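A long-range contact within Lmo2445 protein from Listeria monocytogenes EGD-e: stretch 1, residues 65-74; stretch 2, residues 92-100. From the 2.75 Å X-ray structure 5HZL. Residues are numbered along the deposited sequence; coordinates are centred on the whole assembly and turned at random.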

# COMPACT_ATOMS: atom_id res chain seq x y z
N THR A 65 9.05 14.25 -6.32
CA THR A 65 8.07 14.30 -5.25
C THR A 65 6.71 14.36 -5.92
O THR A 65 6.64 14.47 -7.13
CB THR A 65 8.24 15.58 -4.40
OG1 THR A 65 8.08 16.73 -5.23
CG2 THR A 65 9.61 15.62 -3.77
N GLY A 66 5.63 14.30 -5.13
CA GLY A 66 4.25 14.41 -5.65
C GLY A 66 4.06 15.75 -6.35
O GLY A 66 3.50 15.79 -7.44
N GLU A 67 4.52 16.83 -5.71
CA GLU A 67 4.48 18.19 -6.28
C GLU A 67 5.10 18.24 -7.67
O GLU A 67 4.53 18.82 -8.58
CB GLU A 67 5.29 19.16 -5.41
CG GLU A 67 4.58 19.83 -4.24
CD GLU A 67 3.72 21.01 -4.68
OE1 GLU A 67 3.53 21.94 -3.87
OE2 GLU A 67 3.27 21.04 -5.85
N ASP A 68 6.29 17.66 -7.81
CA ASP A 68 6.98 17.63 -9.09
C ASP A 68 6.07 16.99 -10.13
O ASP A 68 5.82 17.57 -11.16
CB ASP A 68 8.31 16.85 -9.01
CG ASP A 68 9.37 17.54 -8.14
OD1 ASP A 68 9.37 18.78 -8.06
OD2 ASP A 68 10.24 16.82 -7.57
N LEU A 69 5.57 15.80 -9.82
CA LEU A 69 4.69 15.07 -10.74
C LEU A 69 3.38 15.76 -11.10
O LEU A 69 2.85 15.51 -12.18
CB LEU A 69 4.35 13.68 -10.18
CG LEU A 69 5.46 12.64 -10.13
CD1 LEU A 69 4.99 11.41 -9.38
CD2 LEU A 69 5.94 12.27 -11.52
N SER A 70 2.86 16.61 -10.23
CA SER A 70 1.59 17.29 -10.50
C SER A 70 1.66 18.15 -11.76
O SER A 70 0.65 18.44 -12.40
CB SER A 70 1.12 18.08 -9.29
OG SER A 70 2.05 19.07 -8.92
N VAL A 71 2.88 18.54 -12.11
CA VAL A 71 3.16 19.31 -13.33
C VAL A 71 2.67 18.61 -14.61
O VAL A 71 2.33 19.29 -15.59
CB VAL A 71 4.66 19.67 -13.38
CG1 VAL A 71 5.18 19.87 -14.78
CG2 VAL A 71 4.93 20.90 -12.50
N LEU A 72 2.61 17.27 -14.60
CA LEU A 72 2.12 16.48 -15.74
C LEU A 72 0.69 16.87 -16.15
O LEU A 72 0.33 16.79 -17.34
CB LEU A 72 2.21 14.98 -15.46
CG LEU A 72 3.62 14.39 -15.31
CD1 LEU A 72 3.58 12.94 -14.84
CD2 LEU A 72 4.41 14.50 -16.61
N ASN A 73 -0.11 17.30 -15.17
CA ASN A 73 -1.47 17.78 -15.43
C ASN A 73 -1.56 19.07 -16.26
O ASN A 73 -2.66 19.50 -16.62
CB ASN A 73 -2.25 17.91 -14.13
CG ASN A 73 -2.60 16.56 -13.54
OD1 ASN A 73 -2.97 15.64 -14.27
ND2 ASN A 73 -2.53 16.44 -12.22
N ASN A 74 -0.41 19.68 -16.57
CA ASN A 74 -0.39 20.86 -17.44
C ASN A 74 -0.70 20.49 -18.87
O ASN A 74 -0.89 21.37 -19.67
CB ASN A 74 0.96 21.59 -17.41
CG ASN A 74 1.23 22.29 -16.09
OD1 ASN A 74 0.39 22.29 -15.18
ND2 ASN A 74 2.40 22.90 -15.98
N GLU A 92 2.70 12.11 -1.10
CA GLU A 92 1.31 12.09 -1.60
C GLU A 92 1.31 12.18 -3.11
O GLU A 92 1.71 13.20 -3.66
CB GLU A 92 0.47 13.19 -0.97
CG GLU A 92 0.26 12.92 0.51
CD GLU A 92 -0.57 13.94 1.27
OE1 GLU A 92 -0.83 15.05 0.76
OE2 GLU A 92 -0.94 13.61 2.41
N LEU A 93 0.89 11.11 -3.78
CA LEU A 93 0.84 11.07 -5.25
C LEU A 93 -0.36 11.89 -5.75
O LEU A 93 -1.48 11.66 -5.30
CB LEU A 93 0.70 9.63 -5.76
CG LEU A 93 0.65 9.42 -7.28
CD1 LEU A 93 2.02 9.64 -7.93
CD2 LEU A 93 0.17 8.03 -7.61
N PRO A 94 -0.14 12.81 -6.70
CA PRO A 94 -1.31 13.56 -7.16
C PRO A 94 -2.24 12.72 -8.06
O PRO A 94 -1.91 11.59 -8.48
CB PRO A 94 -0.69 14.70 -7.97
CG PRO A 94 0.55 14.08 -8.55
CD PRO A 94 1.07 13.15 -7.48
N ASP A 95 -3.41 13.30 -8.32
CA ASP A 95 -4.43 12.71 -9.19
C ASP A 95 -4.01 13.13 -10.61
O ASP A 95 -4.16 14.30 -10.98
CB ASP A 95 -5.81 13.27 -8.79
CG ASP A 95 -6.96 12.80 -9.69
OD1 ASP A 95 -6.71 12.37 -10.84
OD2 ASP A 95 -8.12 12.90 -9.24
N LEU A 96 -3.49 12.17 -11.38
CA LEU A 96 -3.02 12.42 -12.75
C LEU A 96 -4.00 11.98 -13.86
O LEU A 96 -3.60 11.88 -15.02
CB LEU A 96 -1.66 11.74 -12.97
CG LEU A 96 -0.49 12.21 -12.09
CD1 LEU A 96 0.71 11.31 -12.28
CD2 LEU A 96 -0.11 13.65 -12.38
N SER A 97 -5.27 11.74 -13.52
CA SER A 97 -6.28 11.31 -14.51
C SER A 97 -6.55 12.33 -15.62
O SER A 97 -7.00 11.96 -16.70
CB SER A 97 -7.60 10.99 -13.81
OG SER A 97 -8.12 12.13 -13.15
N GLU A 98 -6.27 13.59 -15.33
CA GLU A 98 -6.46 14.70 -16.27
C GLU A 98 -5.40 14.54 -17.39
O GLU A 98 -5.69 14.66 -18.58
CB GLU A 98 -6.27 16.04 -15.51
CG GLU A 98 -6.86 17.29 -16.14
CD GLU A 98 -8.40 17.36 -16.08
OE1 GLU A 98 -9.04 16.43 -15.51
OE2 GLU A 98 -8.98 18.36 -16.59
N ALA A 99 -4.17 14.24 -16.98
CA ALA A 99 -3.04 14.06 -17.90
C ALA A 99 -2.90 12.69 -18.53
O ALA A 99 -2.31 12.55 -19.60
CB ALA A 99 -1.74 14.38 -17.17
N LEU A 100 -3.45 11.67 -17.87
CA LEU A 100 -3.31 10.31 -18.35
C LEU A 100 -4.65 9.60 -18.53
O LEU A 100 -4.92 8.58 -17.88
CB LEU A 100 -2.41 9.56 -17.37
CG LEU A 100 -1.05 10.21 -17.10
CD1 LEU A 100 -0.35 9.49 -15.96
CD2 LEU A 100 -0.19 10.24 -18.35

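A short helix that runs on into a 3-10 turn can hold an irregular segment by apolar packing for most of its length and a polar side chain that fixes the backbone where the segment turns. The contact between residues 65-74 and 92-100 of Lmo2445 illustrates the principle on a small scale, burying 456 Å² over both sides. Leu-69, Leu-72, Leu-93, Leu-96 and Ala-99 are buried; Leu-72 and Asn-73 come from the 3-10 turn.

At Glu-92 the carboxylate leads away from the helix, and it is the backbone that makes the contact. Glu-92 O lies 3.4 Å from Gly-66 CA, in a CA-H...O arrangement with an angle of 155° at the hydrogen. Glycine suits this position exactly: an ideal CB on Gly-66 would point toward stretch 2 and come within 2.0 Å of Glu-92 O, a clear clash. The two backbones can therefore approach closely, with 4.8 Å between Gly-66 CA and Leu-93 CA.

Leu-93 starts off away from the helix, yet its side chain ends nearer, and Leu-93 CD1 meets Leu-69 CD1 at 3.7 Å. Pro-94 then turns its ring toward the first stretch. Pro-94 CG sits 3.6 Å from Gly-66 O and 4.2 Å from Leu-69 CB, while Pro-94 CB is 4.1 Å from Ser-70 CB. A compact apolar ring fits well here, because the helix's own bonding already occupies the nearby polar groups: Ser-70 N donates to Gly-66 O, and Ser-70 OG to Glu-67 O.

The CA-to-CB bond of Asp-95 points away, and OD1 accepts from both N and OG of Ser-97. Its carbonyl remains available to stretch 1, and Asn-73 ND2 donates to Asp-95 O at 3.0 Å with an angle of 151°. The CA-to-CB bond of Asn-73 points sideways, but with chi1 in m its amide comes nearer.

Leu-96 follows with m, t rotamers that bring its end nearer to stretch 1. Leu-96 CD2 lies 3.5 Å from Leu-69 O, 4.1 Å from Leu-72 CB and 3.7 Å from Asn-73 ND2, so one methyl group touches both apolar and polar neighbours.

Glu-98 contributes the base of its side chain, Glu-98 CB being 3.5 Å from Asn-73 OD1, while its carboxylate leads away. At Ala-99 the small methyl points toward stretch 1, with Ala-99 CB 3.2 Å from Leu-72 O and 4.3 Å from Leu-72 CB. Ala-99 N adds a weak hydrogen bond to Asn-73 OD1, 3.3 Å long at 132°. The asparagine amide, donor and acceptor together, thus spans the backbone from Asp-95 to Ala-99.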